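Local coordinates for conserved exported protein (Bacteroides fragilis, PDB 3CLW) that is of unknown function but probably hydrolyses O-glycosidic bonds with a TIM-barrel domain of the glycoside hydrolase family 30 type, at residues 30-35 / 87-92; 76-81 / 104-109; 356-359 / 365-368; 370-375 / 379-384. One frame throughout, in Å; residues are numbered along the deposited sequence.

Contact 1 (30-35 / 87-92); sequences CAFIGK and NSWNRT
Two connections that follow barrel strands, a short helix and an irregular loop, meet on the carboxy-terminal side of the TIM barrel, the fold of glycoside hydrolase family 30, where Phe-32 packs on Trp-89 and Ser-88. Phe-32 belongs to the short helix 30-36, which follows the long strand 6-25, whereas 87-92 lies in the connection between strand 68-71 and helix 108-119. The chi1 of Phe-32, -67°, places CG beside the backbone N and sends the ring out from the helix. Its CD2 reaches Trp-89 CE3 at 3.6 Å, on the benzo part of the indole. The phenyl and the six-membered indole ring meet obliquely, with centroids 5.1 Å apart and planes inclined at 72°. A different part of the phenyl rim meets the backbone: CZ is 3.3 Å from Ser-88 O and CE2 is 3.6 Å from Trp-89 O, both oxygens lying in the ring plane. The ring hydrogens, which carry slight positive charge, probably favour these two carbonyls. The contact buries 150 Å² in all and is a surface one. Outside it, Ser-88 OG is hydrogen-bonded to Gln-382 NE2, and the Gln-382 side chain touches both aromatic residues. The tight course of 87-92 has its own local support, an Asx motif that turns the chain around Trp-89: Asn-87 OD1 accepts from Asn-90 N at 3.0 Å, with a bent N-H...O angle of 137°.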
# COMPACT_ATOMS: atom_id res chain seq x y z
N CYS A 30 -7.29 -11.46 7.70
CA CYS A 30 -7.13 -10.95 9.06
C CYS A 30 -8.38 -11.12 9.91
O CYS A 30 -8.30 -11.25 11.15
CB CYS A 30 -6.64 -9.49 9.03
SG CYS A 30 -4.90 -9.42 8.47
N ALA A 31 -9.54 -11.13 9.25
CA ALA A 31 -10.79 -11.45 9.96
C ALA A 31 -10.67 -12.85 10.62
O ALA A 31 -11.15 -13.05 11.74
CB ALA A 31 -12.00 -11.39 9.02
N PHE A 32 -10.03 -13.79 9.93
CA PHE A 32 -9.91 -15.15 10.47
C PHE A 32 -8.80 -15.24 11.50
O PHE A 32 -9.01 -15.75 12.56
CB PHE A 32 -9.71 -16.18 9.35
CG PHE A 32 -10.91 -16.32 8.47
CD1 PHE A 32 -11.98 -17.13 8.87
CD2 PHE A 32 -11.01 -15.58 7.28
CE1 PHE A 32 -13.12 -17.24 8.07
CE2 PHE A 32 -12.14 -15.70 6.47
CZ PHE A 32 -13.19 -16.53 6.87
N ILE A 33 -7.65 -14.67 11.17
CA ILE A 33 -6.51 -14.71 12.05
C ILE A 33 -6.79 -14.00 13.37
O ILE A 33 -6.46 -14.51 14.44
CB ILE A 33 -5.27 -14.12 11.37
CG1 ILE A 33 -4.82 -15.01 10.23
CG2 ILE A 33 -4.12 -13.91 12.41
CD1 ILE A 33 -3.69 -14.41 9.39
N GLY A 34 -7.39 -12.81 13.29
CA GLY A 34 -7.64 -12.04 14.48
C GLY A 34 -8.68 -12.64 15.39
O GLY A 34 -8.71 -12.36 16.59
N LYS A 35 -9.55 -13.46 14.81
CA LYS A 35 -10.63 -14.06 15.58
C LYS A 35 -10.31 -15.47 16.07
O LYS A 35 -10.66 -15.81 17.18
CB LYS A 35 -11.92 -14.10 14.78
CG LYS A 35 -13.13 -14.45 15.63
CD LYS A 35 -14.41 -14.56 14.78
CE LYS A 35 -15.66 -14.52 15.69
NZ LYS A 35 -16.78 -15.27 15.04
N ASN A 87 -16.92 -17.65 -2.14
CA ASN A 87 -16.05 -18.39 -1.24
C ASN A 87 -16.05 -17.72 0.14
O ASN A 87 -16.42 -16.53 0.29
CB ASN A 87 -14.63 -18.44 -1.81
CG ASN A 87 -13.99 -17.08 -1.86
OD1 ASN A 87 -13.46 -16.61 -0.86
ND2 ASN A 87 -14.06 -16.41 -3.03
N SER A 88 -15.62 -18.49 1.13
CA SER A 88 -15.75 -18.08 2.51
C SER A 88 -14.63 -17.16 2.99
O SER A 88 -14.83 -16.42 3.96
CB SER A 88 -15.88 -19.29 3.43
OG SER A 88 -14.71 -20.06 3.41
N TRP A 89 -13.48 -17.20 2.33
CA TRP A 89 -12.37 -16.31 2.69
C TRP A 89 -12.71 -14.82 2.47
O TRP A 89 -12.36 -13.96 3.27
CB TRP A 89 -11.16 -16.64 1.84
CG TRP A 89 -10.32 -17.81 2.30
CD1 TRP A 89 -10.20 -19.03 1.69
CD2 TRP A 89 -9.46 -17.84 3.45
NE1 TRP A 89 -9.32 -19.83 2.40
CE2 TRP A 89 -8.85 -19.12 3.48
CE3 TRP A 89 -9.15 -16.92 4.47
CZ2 TRP A 89 -7.94 -19.49 4.47
CZ3 TRP A 89 -8.25 -17.28 5.45
CH2 TRP A 89 -7.66 -18.56 5.44
N ASN A 90 -13.37 -14.54 1.34
CA ASN A 90 -13.42 -13.20 0.77
C ASN A 90 -14.73 -12.46 1.02
O ASN A 90 -14.89 -11.33 0.57
CB ASN A 90 -13.13 -13.25 -0.72
CG ASN A 90 -11.72 -13.73 -1.02
OD1 ASN A 90 -10.94 -13.97 -0.13
ND2 ASN A 90 -11.42 -13.87 -2.28
N ARG A 91 -15.64 -13.11 1.75
CA ARG A 91 -16.89 -12.50 2.19
C ARG A 91 -16.62 -11.60 3.39
O ARG A 91 -15.69 -11.86 4.17
CB ARG A 91 -17.90 -13.59 2.60
CG ARG A 91 -18.62 -14.19 1.40
CD ARG A 91 -19.37 -15.47 1.79
NE ARG A 91 -19.72 -16.22 0.60
CZ ARG A 91 -19.75 -17.56 0.52
NH1 ARG A 91 -19.45 -18.34 1.57
NH2 ARG A 91 -20.08 -18.10 -0.62
N THR A 92 -17.42 -10.54 3.52
CA THR A 92 -17.28 -9.58 4.62
C THR A 92 -18.61 -9.39 5.32
O THR A 92 -19.66 -9.42 4.67
CB THR A 92 -16.78 -8.16 4.13
OG1 THR A 92 -17.80 -7.53 3.32
CG2 THR A 92 -15.53 -8.27 3.29

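Contact 2 (76-81 / 104-109)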
# COMPACT_ATOMS: atom_id res chain seq x y z
N SER A 76 -21.29 -9.13 2.07
CA SER A 76 -21.44 -10.30 1.24
C SER A 76 -21.56 -11.58 2.11
O SER A 76 -22.03 -12.60 1.65
CB SER A 76 -20.28 -10.41 0.26
OG SER A 76 -19.04 -10.34 0.92
N TYR A 77 -21.15 -11.50 3.37
CA TYR A 77 -21.33 -12.61 4.29
C TYR A 77 -22.79 -12.76 4.74
O TYR A 77 -23.35 -13.85 4.64
CB TYR A 77 -20.39 -12.49 5.51
CG TYR A 77 -20.66 -13.56 6.55
CD1 TYR A 77 -20.09 -14.83 6.43
CD2 TYR A 77 -21.50 -13.32 7.65
CE1 TYR A 77 -20.32 -15.83 7.36
CE2 TYR A 77 -21.75 -14.30 8.58
CZ TYR A 77 -21.15 -15.58 8.43
OH TYR A 77 -21.37 -16.61 9.38
N GLU A 78 -23.42 -11.69 5.25
CA GLU A 78 -24.86 -11.76 5.59
C GLU A 78 -25.72 -12.11 4.35
O GLU A 78 -26.76 -12.72 4.49
CB GLU A 78 -25.39 -10.43 6.16
CG GLU A 78 -24.89 -10.05 7.55
CD GLU A 78 -23.59 -9.25 7.51
OE1 GLU A 78 -22.88 -9.29 6.47
OE2 GLU A 78 -23.29 -8.58 8.54
N ASN A 79 -25.28 -11.70 3.16
CA ASN A 79 -26.08 -11.80 1.94
C ASN A 79 -25.66 -13.03 1.15
O ASN A 79 -25.96 -13.13 -0.03
CB ASN A 79 -25.85 -10.56 1.06
CG ASN A 79 -26.88 -10.40 -0.04
OD1 ASN A 79 -28.06 -10.61 0.16
ND2 ASN A 79 -26.43 -9.96 -1.18
N ARG A 80 -24.97 -13.97 1.79
CA ARG A 80 -24.29 -15.02 1.03
C ARG A 80 -25.20 -16.01 0.26
O ARG A 80 -24.72 -16.62 -0.68
CB ARG A 80 -23.22 -15.73 1.87
CG ARG A 80 -23.70 -16.72 2.90
CD ARG A 80 -22.58 -16.99 3.90
NE ARG A 80 -23.03 -17.81 5.03
CZ ARG A 80 -23.65 -17.35 6.11
NH1 ARG A 80 -24.04 -18.18 7.08
NH2 ARG A 80 -23.90 -16.04 6.22
N GLU A 81 -26.47 -16.14 0.66
CA GLU A 81 -27.44 -16.99 -0.06
C GLU A 81 -27.87 -16.40 -1.42
O GLU A 81 -28.52 -17.10 -2.21
CB GLU A 81 -28.70 -17.26 0.80
CG GLU A 81 -28.47 -18.16 2.01
CD GLU A 81 -29.72 -18.34 2.91
OE1 GLU A 81 -30.86 -18.15 2.44
OE2 GLU A 81 -29.56 -18.68 4.11
N PHE A 104 -21.77 -2.86 15.63
CA PHE A 104 -20.32 -2.69 15.63
C PHE A 104 -19.52 -3.86 16.27
O PHE A 104 -18.28 -3.80 16.39
CB PHE A 104 -19.91 -1.31 16.19
CG PHE A 104 -20.14 -0.17 15.22
CD1 PHE A 104 -19.46 -0.13 14.00
CD2 PHE A 104 -21.06 0.85 15.51
CE1 PHE A 104 -19.70 0.93 13.08
CE2 PHE A 104 -21.26 1.91 14.62
CZ PHE A 104 -20.58 1.95 13.41
N THR A 105 -20.20 -4.94 16.61
CA THR A 105 -19.49 -6.12 17.10
C THR A 105 -19.03 -7.01 15.96
O THR A 105 -18.34 -7.96 16.20
CB THR A 105 -20.32 -7.02 18.04
OG1 THR A 105 -21.31 -7.68 17.26
CG2 THR A 105 -20.96 -6.22 19.20
N LYS A 106 -19.43 -6.70 14.73
CA LYS A 106 -18.99 -7.46 13.56
C LYS A 106 -17.55 -7.07 13.16
O LYS A 106 -17.00 -6.13 13.71
CB LYS A 106 -19.98 -7.22 12.42
CG LYS A 106 -21.42 -7.67 12.80
CD LYS A 106 -22.42 -7.29 11.72
CE LYS A 106 -23.74 -8.13 11.77
NZ LYS A 106 -24.65 -7.64 10.64
N GLN A 107 -16.95 -7.78 12.20
CA GLN A 107 -15.56 -7.52 11.79
C GLN A 107 -14.59 -7.62 12.99
O GLN A 107 -13.61 -6.85 13.08
CB GLN A 107 -15.45 -6.15 11.06
CG GLN A 107 -16.40 -6.09 9.83
CD GLN A 107 -15.96 -5.12 8.72
OE1 GLN A 107 -16.64 -4.15 8.44
NE2 GLN A 107 -14.83 -5.41 8.05
N ALA A 108 -14.87 -8.57 13.91
CA ALA A 108 -14.13 -8.73 15.17
C ALA A 108 -12.65 -9.01 14.95
O ALA A 108 -11.79 -8.38 15.58
CB ALA A 108 -14.76 -9.83 16.04
N GLY A 109 -12.34 -9.92 14.02
CA GLY A 109 -10.96 -10.28 13.75
C GLY A 109 -10.16 -9.06 13.29
O GLY A 109 -9.03 -8.84 13.71
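The carboxylate of Glu-78 is met by Lys-106 at OE2, through the anti lone pair that points away from OE1. Next to it in the chain, the Tyr-77 ring carries the guanidinium of Arg-80 on one face, with NH2 3.5 Å above the ring plane and over its centre. At the edge of that guanidinium, and in its plane, lies Tyr-77 O, which accepts from Arg-80 NH2 at 2.8 Å with an N-H...O angle of 158°. The same carbonyl closes a type I turn by accepting from Arg-80 N at 3.3 Å; the two donors come from opposite faces of the carbonyl plane. Arg-80 thus lies over the ring of Tyr-77 while bonding to its backbone oxygen, and the turn that contains Glu-78 gains a second bond. Across the contact there is one salt bridge, Lys-106 NZ to Glu-78 OE2 at 2.7 Å. The nearest CA atoms, those of Glu-78 and Lys-106, are 10.8 Å apart, and the side chains span this distance from opposite directions: Lys-106 is extended beyond CG, while Glu-78 bends at chi2 (89°). Lys-106 CE, 3.3 Å from Glu-78 OE2, lies alongside the same oxygen, which also accepts from Cys-94 N, a second grip that probably steadies the carboxylate. Lys-106 immediately precedes Gln-107, the N-cap position of helix 108-119. The salt bridge therefore ties the start of a long strand-to-helix connection to its end, within the TIM-barrel topology of the family, on the surface.

Contact 3 (356-359 / 365-368); sequences WWTA and DVPI
With chi1 at -80°, Trp-356 has its CG beside the backbone N, and the indole swings toward 365-368 to present one face to Pro-367. Pro-367 CG stands 3.6 Å from the centroid of the five-membered ring, only 11° off its normal, a CH-pi contact made from straight above. Pro-367 CD covers the same face, 3.6 Å from Trp-356 CD2. Val-366 crosses obliquely, its CG1 4.0 Å from Trp-356 CE3. That methyl also presses on the backbone, at 3.1 Å from Thr-358 O, a tight fit. One backbone bond joins the segments: Ile-368 N donates to Ala-359 O at 3.1 Å. It lies where the parallel strands 360-361 and 368-371 begin to pair. Trp-356 ends strand 353-356 of the TIM barrel, beside strand 6-25, and the chain turns a corner at Trp-357. Helix 391-400 lies against the aromatic side, with Met-392 on Trp-356, Leu-393 on Pro-367 and Thr-396 OG1 bonded to Trp-356 NE1, while Leu-49 of helix 39-50 covers Ala-359 and Ile-368.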
# COMPACT_ATOMS: atom_id res chain seq x y z
N TRP A 356 1.22 -2.20 0.50
CA TRP A 356 0.92 -3.57 0.09
C TRP A 356 -0.58 -3.80 -0.02
O TRP A 356 -1.36 -3.09 0.60
CB TRP A 356 1.46 -4.58 1.15
CG TRP A 356 2.88 -4.84 1.02
CD1 TRP A 356 3.90 -4.31 1.78
CD2 TRP A 356 3.50 -5.70 0.06
NE1 TRP A 356 5.11 -4.81 1.36
CE2 TRP A 356 4.90 -5.66 0.31
CE3 TRP A 356 3.01 -6.51 -0.98
CZ2 TRP A 356 5.81 -6.39 -0.47
CZ3 TRP A 356 3.92 -7.23 -1.75
CH2 TRP A 356 5.29 -7.18 -1.48
N TRP A 357 -0.96 -4.82 -0.80
CA TRP A 357 -2.25 -5.46 -0.67
C TRP A 357 -2.22 -6.28 0.65
O TRP A 357 -1.61 -5.86 1.66
CB TRP A 357 -2.53 -6.27 -1.97
CG TRP A 357 -3.77 -7.13 -2.03
CD1 TRP A 357 -3.82 -8.43 -2.44
CD2 TRP A 357 -5.12 -6.78 -1.67
NE1 TRP A 357 -5.10 -8.91 -2.36
CE2 TRP A 357 -5.92 -7.92 -1.88
CE3 TRP A 357 -5.73 -5.62 -1.15
CZ2 TRP A 357 -7.30 -7.95 -1.62
CZ3 TRP A 357 -7.09 -5.64 -0.90
CH2 TRP A 357 -7.87 -6.80 -1.13
N THR A 358 -2.88 -7.43 0.70
CA THR A 358 -2.94 -8.20 1.96
C THR A 358 -1.53 -8.45 2.57
O THR A 358 -0.63 -8.90 1.88
CB THR A 358 -3.62 -9.53 1.74
OG1 THR A 358 -2.88 -10.25 0.75
CG2 THR A 358 -5.10 -9.36 1.24
N ALA A 359 -1.36 -8.12 3.85
CA ALA A 359 -0.13 -8.44 4.59
C ALA A 359 0.20 -9.96 4.61
O ALA A 359 1.37 -10.36 4.64
CB ALA A 359 -0.26 -7.92 6.00
N ASP A 365 3.68 -13.93 -2.34
CA ASP A 365 3.37 -12.75 -3.16
C ASP A 365 3.19 -11.47 -2.34
O ASP A 365 2.87 -10.44 -2.88
CB ASP A 365 2.14 -13.03 -4.01
CG ASP A 365 1.05 -13.77 -3.23
OD1 ASP A 365 0.87 -13.54 -2.03
OD2 ASP A 365 0.38 -14.63 -3.84
N VAL A 366 3.42 -11.56 -1.03
CA VAL A 366 3.30 -10.44 -0.08
C VAL A 366 4.32 -10.73 1.06
O VAL A 366 5.09 -11.67 0.94
CB VAL A 366 1.86 -10.27 0.47
CG1 VAL A 366 0.86 -9.90 -0.66
CG2 VAL A 366 1.41 -11.51 1.22
N PRO A 367 4.40 -9.85 2.08
CA PRO A 367 5.32 -10.01 3.23
C PRO A 367 5.25 -11.35 4.00
O PRO A 367 6.28 -11.91 4.33
CB PRO A 367 4.95 -8.85 4.14
CG PRO A 367 4.44 -7.83 3.18
CD PRO A 367 3.67 -8.57 2.15
N ILE A 368 4.05 -11.81 4.32
CA ILE A 368 3.88 -12.99 5.16
C ILE A 368 3.12 -14.06 4.38
O ILE A 368 2.02 -13.81 3.86
CB ILE A 368 3.14 -12.70 6.51
CG1 ILE A 368 3.99 -11.84 7.43
CG2 ILE A 368 2.79 -14.02 7.25
CD1 ILE A 368 3.17 -11.12 8.57

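Contact 4 (370-375 / 379-384); sequences LLPLEG and LSLQYD
Leu-381 fills the inside of a long beta-hairpin connection by packing on Leu-370 and Pro-372, where strand 368-371 departs and a 3-10 turn, 379-382, leads back toward the antiparallel strand 386-389. Its chi1 of -70° and chi2 of 168° are those of a relaxed leucine, and they spread the two methyls along the departing backbone. CD1 sits 3.7 Å from Leu-370 O and 4.0 Å from Pro-372 CG; CD2 is 3.6 Å from Leu-371 O. The two methyls therefore touch three successive residues, 370 to 372, meeting carbonyl oxygens as well as carbon. Leu-370 takes part through its CB, 4.1 Å from Leu-381 CD1, while the rest of its side chain, with chi1 at -97°, strays from a staggered conformation and packs on Ile-33 of helix 30-36 and on Trp-37. Farther along, Leu-373 lays its CD1 3.6 Å from Asp-384 OD2. This is a contact between a methyl and one carboxylate oxygen; the charge of Asp-384 is matched outside the segments, where OD1 forms a salt bridge with Lys-41 NZ. The direct contacts between the two segments are van der Waals in kind, and a polar link is made by one water. That water accepts from Leu-373 N at 3.1 Å and donates to both Asp-384 O and Ser-380 OG, each at 2.8 Å; Ser-380 OG is in turn hydrogen-bonded to Asn-377 O.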
# COMPACT_ATOMS: atom_id res chain seq x y z
N LEU A 370 1.44 -17.81 4.78
CA LEU A 370 0.76 -18.60 5.78
C LEU A 370 0.84 -20.02 5.27
O LEU A 370 0.44 -20.26 4.13
CB LEU A 370 -0.70 -18.18 5.83
CG LEU A 370 -1.28 -17.17 6.83
CD1 LEU A 370 -0.27 -16.22 7.53
CD2 LEU A 370 -2.35 -16.40 6.11
N LEU A 371 1.39 -20.94 6.06
CA LEU A 371 1.57 -22.34 5.61
C LEU A 371 0.65 -23.25 6.41
O LEU A 371 0.66 -23.19 7.62
CB LEU A 371 3.02 -22.80 5.74
CG LEU A 371 4.05 -21.92 5.01
CD1 LEU A 371 5.50 -22.18 5.45
CD2 LEU A 371 3.94 -22.05 3.50
N PRO A 372 -0.15 -24.09 5.74
CA PRO A 372 -1.00 -24.99 6.54
C PRO A 372 -0.13 -25.80 7.50
O PRO A 372 1.02 -26.10 7.18
CB PRO A 372 -1.61 -25.91 5.49
CG PRO A 372 -1.60 -25.09 4.23
CD PRO A 372 -0.30 -24.34 4.30
N LEU A 373 -0.63 -26.11 8.69
CA LEU A 373 0.05 -27.09 9.54
C LEU A 373 0.16 -28.41 8.75
O LEU A 373 -0.56 -28.62 7.76
CB LEU A 373 -0.68 -27.28 10.87
CG LEU A 373 -0.87 -25.97 11.64
CD1 LEU A 373 -1.59 -26.17 12.95
CD2 LEU A 373 0.47 -25.25 11.85
N GLU A 374 1.09 -29.28 9.12
CA GLU A 374 1.39 -30.39 8.22
C GLU A 374 0.22 -31.31 7.98
O GLU A 374 -0.57 -31.61 8.90
CB GLU A 374 2.69 -31.11 8.56
CG GLU A 374 2.63 -32.01 9.72
CD GLU A 374 3.84 -32.97 9.77
OE1 GLU A 374 4.18 -33.57 8.72
OE2 GLU A 374 4.42 -33.12 10.88
N GLY A 375 0.07 -31.70 6.71
CA GLY A 375 -1.03 -32.54 6.28
C GLY A 375 -2.39 -31.86 6.12
O GLY A 375 -3.38 -32.53 5.77
N LEU A 379 -7.98 -24.37 3.57
CA LEU A 379 -9.12 -23.93 4.39
C LEU A 379 -8.84 -24.03 5.87
O LEU A 379 -9.46 -23.32 6.65
CB LEU A 379 -10.40 -24.70 4.08
CG LEU A 379 -11.26 -24.21 2.90
CD1 LEU A 379 -12.33 -25.28 2.61
CD2 LEU A 379 -11.89 -22.83 3.16
N SER A 380 -7.91 -24.89 6.26
CA SER A 380 -7.57 -25.03 7.67
C SER A 380 -6.93 -23.75 8.19
O SER A 380 -6.98 -23.49 9.37
CB SER A 380 -6.64 -26.21 7.90
OG SER A 380 -5.41 -25.95 7.28
N LEU A 381 -6.31 -22.97 7.29
CA LEU A 381 -5.69 -21.66 7.63
C LEU A 381 -6.67 -20.65 8.17
O LEU A 381 -6.24 -19.64 8.76
CB LEU A 381 -4.92 -21.07 6.43
CG LEU A 381 -3.62 -21.82 6.08
CD1 LEU A 381 -3.05 -21.39 4.71
CD2 LEU A 381 -2.59 -21.65 7.17
N GLN A 382 -7.98 -20.90 8.02
CA GLN A 382 -8.99 -20.04 8.70
C GLN A 382 -8.87 -20.13 10.25
O GLN A 382 -9.27 -19.21 11.01
CB GLN A 382 -10.40 -20.37 8.21
CG GLN A 382 -10.62 -20.00 6.75
CD GLN A 382 -12.06 -20.12 6.24
OE1 GLN A 382 -12.92 -20.71 6.89
NE2 GLN A 382 -12.33 -19.54 5.07
N TYR A 383 -8.26 -21.22 10.72
CA TYR A 383 -8.21 -21.54 12.15
C TYR A 383 -6.84 -21.47 12.80
O TYR A 383 -6.75 -21.07 13.95
CB TYR A 383 -8.86 -22.94 12.40
CG TYR A 383 -10.24 -23.02 11.80
CD1 TYR A 383 -11.26 -22.18 12.24
CD2 TYR A 383 -10.51 -23.90 10.75
CE1 TYR A 383 -12.52 -22.23 11.66
CE2 TYR A 383 -11.76 -23.96 10.17
CZ TYR A 383 -12.76 -23.13 10.62
OH TYR A 383 -14.02 -23.19 10.06
N ASP A 384 -5.80 -21.88 12.09
CA ASP A 384 -4.42 -21.99 12.60
C ASP A 384 -3.48 -22.23 11.41
O ASP A 384 -3.93 -22.65 10.35
CB ASP A 384 -4.33 -23.19 13.56
CG ASP A 384 -3.14 -23.12 14.50
OD1 ASP A 384 -2.25 -22.28 14.32
OD2 ASP A 384 -3.08 -23.95 15.43
O HOH W 1 -3.49 -25.12 9.09

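Contacts 1 and 2 interlock along the chain: 76-81 falls before 87-92, and 104-109 after it. Their centres are 9 Å apart, and Thr-92 O meets Tyr-77 N at 2.9 Å, a probable hydrogen bond. Contacts 3 and 4 follow in series, with centres about 17 Å apart, sharing strand 368-371. Contact 4 folds back to contact 1, whose centre is about 13 Å away, where Trp-89 CH2 packs 3.6 Å from Leu-381 C. Contact 3 is the most central, about 9 Å from the chain centre, and touches neither contact 1 nor contact 2. Thus the start and end of the barrel sequence, neighbours where 353-356 pairs with 6-25, also meet through their loops.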